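Local structure of putative sarcosine dimethylglycine methyltransferase (Galdieria sulphuraria, 2O57) at residues 29-32 with 33-36; 67-70 with 71-75; 188-191 with 192-196; 237-240 with 241-245. The protein probably transfers methyl groups from S-adenosylmethionine to sarcosine or dimethylglycine, as a putative class I methyltransferase. All coordinates share one frame; numbering follows the deposited sequence.

Contacts 1, 2 and 4 each join consecutive turns of one helix; contact 3 is a tight turn where a strand ends. Contacts 1 and 4 touch: Tyr36 OH lies 3.6 Å from Val245 CG1, joining helix 27-40 to helix 235-251. Contact 4 also meets contact 3, since Pro188 CG packs 3.7 Å from Tyr242 OH. Contact 2 stands apart on helix 59-76, its centre about 27 Å from that of contact 1 and on the opposite side of the chain's centre. The glycine-rich turn after strand 85-89, probably part of the S-adenosylmethionine site as in related methyltransferases, comes near the side chains of Asp33 in contact 1 and Asp67 in contact 2 without being touched by either.

Contact 1: 29-32 with 33-36; sequences DDDS and DRFY
The carbonyl oxygen of Asp30 is gripped twice: Arg34 N donates to it at 2.9 Å, and a water donates to it from 2.9 Å as well. The same water reaches on to Asp33 OD2, but only by a weak bond. One residue further along, the carboxylate of Asp31 and the side chain of Arg34 run side by side and point the same way. Asp31 OD1 sits over one face of the guanidinium, 3.4 Å from Arg34 NH1, with the two planes turned 42° apart. This salt bridge therefore works through charge alone, no N-H being aimed at the oxygen, and NH1 spends a hydrogen bond on Phe259 O instead. The pairing is an i to i+3 ion pair along helix 27-40, which lies against helices 235-251 and 262-280. In Arg34, CG anti to the carbonyl carbon (chi1 -69°) and an extended chi2 put CD 3.3 Å from Asp31 OD1. On another side of the turn, Ser32 OG meets the Tyr36 ring at its edge, in the ring plane, 3.5 Å from CE2. Ser32 O accepts the backbone N-H of Tyr36 at 3.0 Å, nearly in line with the carbonyl bond, and Phe35 packs on Val245 and Met268.

Contact 2: 67-70 with 71-75; sequences DEWL and ASELA
Trp69 and Glu73, one turn apart on helix 59-76, set indole and carboxylate at a steep angle, their planes 71° apart. This is an i to i+4 side-chain bond on a helix flanking the central sheet of the Rossmann-like fold. Trp69 NE1 donates to Glu73 OE2 at 2.9 Å, yet the bond is bent, with an N-H...O angle of 131°. The oxygen lies off the indole plane and is approached on its anti side. Glu73 sets CG beside its own backbone N (chi1 -64°), 3.3 Å from Trp69 NE1, and the bend at chi2 then brings the carboxylate to the indole N-H. Its other oxygen, OE1, makes salt bridges to Arg230 of its own chain and to Arg234 of the second subunit, so the indole bond helps hold a carboxylate that reaches across the dimer interface. A leucine in place of Trp69 would probably leave Glu73 OE2 without its indole donor and the carboxylate freer to turn. Leu70 and Leu74 pack on strands 151-157 and 181-190, while Ala71 meets Phe99 and Leu100 of helix 95-104. The methyl of Ala71 rides close to the preceding turn, its CB 3.2 Å from Asp67 O.

Contact 3: 188-191 with 192-196; sequences PMKE and DGIDK
Glu191 O accepts Ile194 N at 3.2 Å, closing a type II beta turn that takes the chain out of strand 181-190, one of the central strands of the Rossmann-like sheet. The donor stands 32° off the carbonyl plane. Gly193 holds the third position of the turn with phi 87°, where a side chain would be jammed against the carbonyl oxygen before it. Ile194 folds back over the closure: its CD1 comes to 3.5 Å from Glu191 CB. Beside this pair runs Lys190, its CG set between the backbone N and the carbonyl carbon (chi1 69°) and the rest of the chain extended, bringing NZ to Ile194 O. That bond is weak and the oxygen's place is uncertain; the firmer partner of NZ is the carboxylate of Asp210, in a salt bridge. Substituting a methionine for Lys190 would probably cost Asp210 this salt bridge. Two waters tie the Glu191 carboxylate to the turn, both donating to OE1. One also donates to Asp192 O at 2.9 Å; the other accepts from Asp192 N at 3.0 Å. Further out, Glu191 OE1 forms a salt bridge with Arg218 of the second subunit, and Asp192 OD1 takes the backbone N-H of Gly215 at the start of helix 214-223.

Contact 4: 237-240 with 241-245; sequences SLVH and HYSKV
With OG anti to its carbonyl carbon and beside the backbone N (chi1 -63°), Ser243 turns its hydroxyl back along the helix onto Val239 O. The hydroxyl donates at 2.7 Å, and Ser243 N donates to the same oxygen at 3.0 Å. The two donors come from opposite faces of the carbonyl plane, so one acceptor takes both the regular i to i+4 helix bond and a side-chain bond, and the serine hydroxyl is satisfied within its own helix. Leu238 and Tyr242 meet by another pair of torsions: the leucine directs CG opposite its backbone N (chi1 -172°), while the tyrosine leans its ring back beside its own N. Leu238 CD1 then reaches the ring at its edge, in the ring plane, 3.6 Å from Tyr242 CE2. One face of that ring is met by His241 CD2, 3.9 Å above the plane and displaced toward the rim. Val245 CG2 in turn lies 3.8 Å over a face of the His241 imidazole, again off centre, so that Leu238, Tyr242, His241 and Val245 follow one another in contact. The His241 ring is also held through ND1, which bonds to Tyr50 OH, and Lys244 NZ reaches the carbonyl oxygens of Val54 and Asp57. All of this lies on helix 235-251: Tyr242 stacks with Trp275 of helix 262-280, Leu238 rests on Leu284 and Trp286 of strand 284-293, and Val245 packs on Phe35 and Tyr36 of helix 27-40.

Contact 1: 29-32 with 33-36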
loop_
_atom_site.group_PDB
_atom_site.type_symbol
_atom_site.label_atom_id
_atom_site.label_comp_id
_atom_site.label_asym_id
_atom_site.label_seq_id
_atom_site.Cartn_x
_atom_site.Cartn_y
_atom_site.Cartn_z
ATOM N N ASP A 29 -3.815 9.570 27.581
ATOM C CA ASP A 29 -4.065 8.296 26.867
ATOM C C ASP A 29 -5.381 7.679 27.359
ATOM O O ASP A 29 -6.193 7.196 26.557
ATOM C CB ASP A 29 -2.929 7.279 27.116
ATOM C CG ASP A 29 -1.643 7.593 26.338
ATOM O OD1 ASP A 29 -1.560 8.605 25.617
ATOM O OD2 ASP A 29 -0.688 6.810 26.445
ATOM N N ASP A 30 -5.587 7.677 28.679
ATOM C CA ASP A 30 -6.823 7.120 29.264
ATOM C C ASP A 30 -8.063 7.870 28.804
ATOM O O ASP A 30 -9.096 7.252 28.517
ATOM C CB ASP A 30 -6.810 7.168 30.804
ATOM C CG ASP A 30 -5.803 6.235 31.415
ATOM O OD1 ASP A 30 -5.496 5.169 30.825
ATOM O OD2 ASP A 30 -5.329 6.558 32.525
ATOM N N ASP A 31 -8.003 9.202 28.794
ATOM C CA ASP A 31 -9.190 9.979 28.412
ATOM C C ASP A 31 -9.446 9.939 26.900
ATOM O O ASP A 31 -10.598 9.984 26.464
ATOM C CB ASP A 31 -9.124 11.407 28.948
ATOM C CG ASP A 31 -9.394 11.461 30.484
ATOM O OD1 ASP A 31 -9.854 10.444 31.041
ATOM O OD2 ASP A 31 -9.097 12.472 31.123
ATOM N N SER A 32 -8.372 9.855 26.111
ATOM C CA SER A 32 -8.503 9.575 24.693
ATOM C C SER A 32 -9.250 8.259 24.508
ATOM O O SER A 32 -10.229 8.210 23.752
ATOM C CB SER A 32 -7.134 9.570 24.001
ATOM O OG SER A 32 -7.277 9.270 22.632
ATOM N N ASP A 33 -8.844 7.211 25.227
ATOM C CA ASP A 33 -9.586 5.957 25.171
ATOM C C ASP A 33 -11.062 6.056 25.618
ATOM O O ASP A 33 -11.930 5.427 25.006
ATOM C CB ASP A 33 -8.883 4.802 25.892
ATOM C CG ASP A 33 -9.460 3.456 25.484
ATOM O OD1 ASP A 33 -9.450 3.114 24.253
ATOM O OD2 ASP A 33 -9.914 2.726 26.383
ATOM N N ARG A 34 -11.350 6.848 26.658
ATOM C CA ARG A 34 -12.731 7.099 27.067
ATOM C C ARG A 34 -13.557 7.691 25.902
ATOM O O ARG A 34 -14.740 7.328 25.728
ATOM C CB ARG A 34 -12.800 8.062 28.256
ATOM C CG ARG A 34 -12.263 7.470 29.584
ATOM C CD ARG A 34 -12.440 8.494 30.699
ATOM N NE ARG A 34 -12.056 7.976 32.018
ATOM C CZ ARG A 34 -12.122 8.696 33.135
ATOM N NH1 ARG A 34 -12.535 9.978 33.104
ATOM N NH2 ARG A 34 -11.785 8.149 34.276
ATOM N N PHE A 35 -12.949 8.623 25.165
ATOM C CA PHE A 35 -13.576 9.211 23.989
ATOM C C PHE A 35 -13.832 8.162 22.918
ATOM O O PHE A 35 -14.938 8.037 22.456
ATOM C CB PHE A 35 -12.789 10.396 23.405
ATOM C CG PHE A 35 -13.264 10.798 22.008
ATOM C CD1 PHE A 35 -14.482 11.489 21.834
ATOM C CD2 PHE A 35 -12.502 10.498 20.881
ATOM C CE1 PHE A 35 -14.930 11.857 20.548
ATOM C CE2 PHE A 35 -12.926 10.845 19.596
ATOM C CZ PHE A 35 -14.149 11.521 19.423
ATOM N N TYR A 36 -12.810 7.406 22.519
ATOM C CA TYR A 36 -13.018 6.391 21.468
ATOM C C TYR A 36 -13.995 5.298 21.908
ATOM O O TYR A 36 -14.884 4.862 21.146
ATOM C CB TYR A 36 -11.697 5.746 21.129
ATOM C CG TYR A 36 -10.840 6.539 20.172
ATOM C CD1 TYR A 36 -11.108 6.532 18.792
ATOM C CD2 TYR A 36 -9.781 7.321 20.647
ATOM C CE1 TYR A 36 -10.294 7.239 17.899
ATOM C CE2 TYR A 36 -8.973 8.049 19.765
ATOM C CZ TYR A 36 -9.234 7.988 18.396
ATOM O OH TYR A 36 -8.431 8.689 17.525
HETATM O O HOH W 1 -9.923 4.506 29.198
#

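Contact 2: 67-70 with 71-75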
loop_
_atom_site.group_PDB
_atom_site.type_symbol
_atom_site.label_atom_id
_atom_site.label_comp_id
_atom_site.label_asym_id
_atom_site.label_seq_id
_atom_site.Cartn_x
_atom_site.Cartn_y
_atom_site.Cartn_z
ATOM N N ASP A 67 -9.247 -2.771 8.185
ATOM C CA ASP A 67 -9.144 -4.143 8.707
ATOM C C ASP A 67 -9.275 -5.201 7.584
ATOM O O ASP A 67 -8.503 -6.159 7.533
ATOM C CB ASP A 67 -10.229 -4.409 9.760
ATOM C CG ASP A 67 -10.091 -3.523 10.947
ATOM O OD1 ASP A 67 -8.979 -2.977 11.153
ATOM O OD2 ASP A 67 -11.102 -3.366 11.674
ATOM N N GLU A 68 -10.231 -4.984 6.679
ATOM C CA GLU A 68 -10.418 -5.842 5.488
ATOM C C GLU A 68 -9.181 -5.803 4.602
ATOM O O GLU A 68 -8.741 -6.842 4.118
ATOM C CB GLU A 68 -11.633 -5.405 4.658
ATOM C CG GLU A 68 -12.989 -5.648 5.340
ATOM C CD GLU A 68 -13.410 -7.114 5.404
ATOM O OE1 GLU A 68 -12.780 -7.980 4.743
ATOM O OE2 GLU A 68 -14.412 -7.397 6.105
ATOM N N TRP A 69 -8.645 -4.601 4.366
ATOM C CA TRP A 69 -7.441 -4.442 3.509
ATOM C C TRP A 69 -6.245 -5.175 4.135
ATOM O O TRP A 69 -5.581 -5.970 3.469
ATOM C CB TRP A 69 -7.082 -2.944 3.269
ATOM C CG TRP A 69 -5.650 -2.751 2.795
ATOM C CD1 TRP A 69 -5.114 -3.170 1.594
ATOM C CD2 TRP A 69 -4.569 -2.129 3.522
ATOM N NE1 TRP A 69 -3.772 -2.847 1.545
ATOM C CE2 TRP A 69 -3.418 -2.199 2.701
ATOM C CE3 TRP A 69 -4.472 -1.512 4.782
ATOM C CZ2 TRP A 69 -2.187 -1.687 3.099
ATOM C CZ3 TRP A 69 -3.237 -1.002 5.192
ATOM C CH2 TRP A 69 -2.103 -1.089 4.341
ATOM N N LEU A 70 -5.960 -4.906 5.406
ATOM C CA LEU A 70 -4.776 -5.497 6.041
ATOM C C LEU A 70 -4.896 -7.020 6.097
ATOM O O LEU A 70 -3.932 -7.714 5.818
ATOM C CB LEU A 70 -4.500 -4.948 7.450
ATOM C CG LEU A 70 -3.087 -5.257 8.020
ATOM C CD1 LEU A 70 -1.962 -4.466 7.241
ATOM C CD2 LEU A 70 -3.056 -4.811 9.506
ATOM N N ALA A 71 -6.089 -7.511 6.417
ATOM C CA ALA A 71 -6.355 -8.938 6.483
ATOM C C ALA A 71 -6.204 -9.561 5.081
ATOM O O ALA A 71 -5.662 -10.637 4.939
ATOM C CB ALA A 71 -7.720 -9.196 7.052
ATOM N N SER A 72 -6.642 -8.841 4.049
ATOM C CA SER A 72 -6.488 -9.329 2.683
ATOM C C SER A 72 -5.015 -9.448 2.283
ATOM O O SER A 72 -4.631 -10.425 1.651
ATOM C CB SER A 72 -7.281 -8.441 1.707
ATOM O OG SER A 72 -7.136 -8.904 0.373
ATOM N N GLU A 73 -4.188 -8.477 2.684
ATOM C CA GLU A 73 -2.758 -8.483 2.372
ATOM C C GLU A 73 -2.143 -9.707 3.072
ATOM O O GLU A 73 -1.454 -10.495 2.448
ATOM C CB GLU A 73 -2.074 -7.167 2.811
ATOM C CG GLU A 73 -2.589 -5.892 2.051
ATOM C CD GLU A 73 -2.082 -5.786 0.637
ATOM O OE1 GLU A 73 -1.150 -6.543 0.260
ATOM O OE2 GLU A 73 -2.597 -4.945 -0.113
ATOM N N LEU A 74 -2.455 -9.880 4.352
ATOM C CA LEU A 74 -1.974 -11.010 5.123
ATOM C C LEU A 74 -2.430 -12.355 4.526
ATOM O O LEU A 74 -1.652 -13.300 4.462
ATOM C CB LEU A 74 -2.456 -10.886 6.565
ATOM C CG LEU A 74 -1.708 -11.631 7.666
ATOM C CD1 LEU A 74 -0.189 -11.437 7.570
ATOM C CD2 LEU A 74 -2.221 -11.111 9.037
ATOM N N ALA A 75 -3.691 -12.443 4.109
ATOM C CA ALA A 75 -4.234 -13.693 3.543
ATOM C C ALA A 75 -3.489 -14.144 2.272
ATOM O O ALA A 75 -3.284 -15.360 2.039
ATOM C CB ALA A 75 -5.739 -13.559 3.270
#

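Contact 3: 188-191 with 192-196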
loop_
_atom_site.group_PDB
_atom_site.type_symbol
_atom_site.label_atom_id
_atom_site.label_comp_id
_atom_site.label_asym_id
_atom_site.label_seq_id
_atom_site.Cartn_x
_atom_site.Cartn_y
_atom_site.Cartn_z
ATOM N N PRO A 188 1.034 5.124 12.502
ATOM C CA PRO A 188 1.312 6.509 12.129
ATOM C C PRO A 188 2.824 6.696 12.222
ATOM O O PRO A 188 3.486 6.096 13.112
ATOM C CB PRO A 188 0.626 7.317 13.230
ATOM C CG PRO A 188 -0.462 6.375 13.810
ATOM C CD PRO A 188 0.215 5.011 13.737
HETATM N N MSE A 189 3.392 7.461 11.293
HETATM C CA MSE A 189 4.849 7.602 11.217
HETATM C C MSE A 189 5.277 8.931 10.621
HETATM O O MSE A 189 4.433 9.701 10.189
HETATM C CB MSE A 189 5.531 6.407 10.505
HETATM C CG MSE A 189 4.865 5.743 9.334
HETATM SE SE MSE A 189 5.857 4.033 8.852
HETATM C CE MSE A 189 5.039 2.657 9.650
ATOM N N LYS A 190 6.576 9.215 10.664
ATOM C CA LYS A 190 7.134 10.310 9.906
ATOM C C LYS A 190 7.585 9.768 8.544
ATOM O O LYS A 190 7.876 8.560 8.384
ATOM C CB LYS A 190 8.287 11.013 10.667
ATOM C CG LYS A 190 9.588 10.182 10.832
ATOM C CD LYS A 190 10.704 10.952 11.631
ATOM C CE LYS A 190 12.089 10.443 11.233
ATOM N NZ LYS A 190 13.179 10.937 12.147
ATOM N N GLU A 191 7.591 10.652 7.548
ATOM C CA GLU A 191 8.183 10.331 6.247
ATOM C C GLU A 191 9.695 10.125 6.381
ATOM O O GLU A 191 10.356 10.837 7.154
ATOM C CB GLU A 191 7.875 11.457 5.249
ATOM C CG GLU A 191 6.401 11.536 4.902
ATOM C CD GLU A 191 6.049 10.636 3.738
ATOM O OE1 GLU A 191 6.960 9.910 3.265
ATOM O OE2 GLU A 191 4.887 10.673 3.287
ATOM N N ASP A 192 10.237 9.150 5.644
ATOM C CA ASP A 192 11.706 8.964 5.555
ATOM C C ASP A 192 12.375 10.285 5.213
ATOM O O ASP A 192 11.900 11.020 4.357
ATOM C CB ASP A 192 12.122 7.957 4.465
ATOM C CG ASP A 192 11.618 6.540 4.703
ATOM O OD1 ASP A 192 11.483 6.091 5.850
ATOM O OD2 ASP A 192 11.374 5.848 3.690
ATOM N N GLY A 193 13.489 10.572 5.877
ATOM C CA GLY A 193 14.263 11.801 5.610
ATOM C C GLY A 193 13.822 13.039 6.378
ATOM O O GLY A 193 14.404 14.100 6.228
ATOM N N ILE A 194 12.791 12.902 7.211
ATOM C CA ILE A 194 12.328 14.001 8.062
ATOM C C ILE A 194 13.095 13.928 9.384
ATOM O O ILE A 194 13.054 12.904 10.066
ATOM C CB ILE A 194 10.783 13.988 8.239
ATOM C CG1 ILE A 194 10.080 14.645 7.039
ATOM C CG2 ILE A 194 10.323 14.807 9.491
ATOM C CD1 ILE A 194 10.218 13.954 5.746
ATOM N N ASP A 195 13.837 14.981 9.726
ATOM C CA ASP A 195 14.540 14.986 11.009
ATOM C C ASP A 195 13.545 15.219 12.130
ATOM O O ASP A 195 12.558 15.934 11.938
ATOM C CB ASP A 195 15.624 16.060 11.078
ATOM C CG ASP A 195 16.597 15.825 12.236
ATOM O OD1 ASP A 195 17.517 14.985 12.098
ATOM O OD2 ASP A 195 16.433 16.470 13.292
ATOM N N LYS A 196 13.803 14.625 13.289
ATOM C CA LYS A 196 13.018 14.927 14.489
ATOM C C LYS A 196 12.906 16.450 14.778
ATOM O O LYS A 196 11.839 16.920 15.199
ATOM C CB LYS A 196 13.537 14.157 15.710
ATOM C CG LYS A 196 14.978 14.474 16.126
ATOM C CD LYS A 196 15.293 13.896 17.499
ATOM C CE LYS A 196 16.741 13.367 17.587
ATOM N NZ LYS A 196 17.785 14.428 17.525
HETATM O O HOH W 2 9.868 10.461 2.424
HETATM O O HOH W 3 8.382 7.391 4.109
#

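Contact 4: 237-240 with 241-245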
loop_
_atom_site.group_PDB
_atom_site.type_symbol
_atom_site.label_atom_id
_atom_site.label_comp_id
_atom_site.label_asym_id
_atom_site.label_seq_id
_atom_site.Cartn_x
_atom_site.Cartn_y
_atom_site.Cartn_z
ATOM N N SER A 237 -4.876 9.007 4.113
ATOM C CA SER A 237 -5.574 8.390 5.228
ATOM C C SER A 237 -5.271 9.098 6.555
ATOM O O SER A 237 -6.186 9.319 7.357
ATOM C CB SER A 237 -5.260 6.883 5.331
ATOM O OG SER A 237 -6.067 6.144 4.397
ATOM N N LEU A 238 -3.997 9.413 6.795
ATOM C CA LEU A 238 -3.591 10.110 8.008
ATOM C C LEU A 238 -4.369 11.429 8.161
ATOM O O LEU A 238 -4.995 11.672 9.226
ATOM C CB LEU A 238 -2.096 10.389 7.985
ATOM C CG LEU A 238 -1.553 10.952 9.312
ATOM C CD1 LEU A 238 -1.120 9.828 10.174
ATOM C CD2 LEU A 238 -0.372 11.878 9.021
ATOM N N VAL A 239 -4.353 12.244 7.102
ATOM C CA VAL A 239 -5.075 13.540 7.066
ATOM C C VAL A 239 -6.582 13.361 7.231
ATOM O O VAL A 239 -7.193 14.025 8.093
ATOM C CB VAL A 239 -4.741 14.358 5.787
ATOM C CG1 VAL A 239 -5.696 15.585 5.631
ATOM C CG2 VAL A 239 -3.298 14.775 5.838
ATOM N N HIS A 240 -7.179 12.445 6.460
ATOM C CA HIS A 240 -8.629 12.278 6.528
ATOM C C HIS A 240 -9.033 11.769 7.903
ATOM O O HIS A 240 -10.020 12.240 8.462
ATOM C CB HIS A 240 -9.115 11.265 5.509
ATOM C CG HIS A 240 -8.934 11.714 4.095
ATOM N ND1 HIS A 240 -8.662 10.837 3.067
ATOM C CD2 HIS A 240 -8.989 12.947 3.540
ATOM C CE1 HIS A 240 -8.561 11.511 1.933
ATOM N NE2 HIS A 240 -8.741 12.792 2.193
ATOM N N HIS A 241 -8.304 10.773 8.392
ATOM C CA HIS A 241 -8.688 10.098 9.631
ATOM C C HIS A 241 -8.646 11.054 10.819
ATOM O O HIS A 241 -9.608 11.137 11.574
ATOM C CB HIS A 241 -7.747 8.949 9.925
ATOM C CG HIS A 241 -8.161 8.142 11.111
ATOM N ND1 HIS A 241 -9.321 7.387 11.132
ATOM C CD2 HIS A 241 -7.585 8.006 12.329
ATOM C CE1 HIS A 241 -9.411 6.779 12.304
ATOM N NE2 HIS A 241 -8.369 7.138 13.045
ATOM N N TYR A 242 -7.536 11.771 10.971
ATOM C CA TYR A 242 -7.427 12.694 12.083
ATOM C C TYR A 242 -8.344 13.913 11.970
ATOM O O TYR A 242 -8.877 14.348 12.993
ATOM C CB TYR A 242 -5.972 13.037 12.358
ATOM C CG TYR A 242 -5.266 11.842 12.949
ATOM C CD1 TYR A 242 -5.787 11.201 14.093
ATOM C CD2 TYR A 242 -4.130 11.318 12.366
ATOM C CE1 TYR A 242 -5.161 10.081 14.642
ATOM C CE2 TYR A 242 -3.489 10.179 12.924
ATOM C CZ TYR A 242 -4.001 9.589 14.037
ATOM O OH TYR A 242 -3.364 8.501 14.574
ATOM N N SER A 243 -8.610 14.369 10.731
ATOM C CA SER A 243 -9.640 15.402 10.494
ATOM C C SER A 243 -11.046 14.914 10.924
ATOM O O SER A 243 -11.805 15.647 11.601
ATOM C CB SER A 243 -9.664 15.810 8.994
ATOM O OG SER A 243 -8.423 16.392 8.637
ATOM N N LYS A 244 -11.409 13.682 10.535
ATOM C CA LYS A 244 -12.708 13.126 10.943
ATOM C C LYS A 244 -12.796 12.897 12.465
ATOM O O LYS A 244 -13.838 13.163 13.089
ATOM C CB LYS A 244 -12.967 11.797 10.229
ATOM C CG LYS A 244 -13.034 11.909 8.678
ATOM C CD LYS A 244 -14.319 12.495 8.218
ATOM C CE LYS A 244 -15.455 11.533 8.462
ATOM N NZ LYS A 244 -16.742 12.080 8.005
ATOM N N VAL A 245 -11.722 12.403 13.065
ATOM C CA VAL A 245 -11.731 12.229 14.521
ATOM C C VAL A 245 -11.892 13.586 15.233
ATOM O O VAL A 245 -12.675 13.701 16.226
ATOM C CB VAL A 245 -10.479 11.485 15.018
ATOM C CG1 VAL A 245 -10.472 11.491 16.552
ATOM C CG2 VAL A 245 -10.470 10.024 14.499
#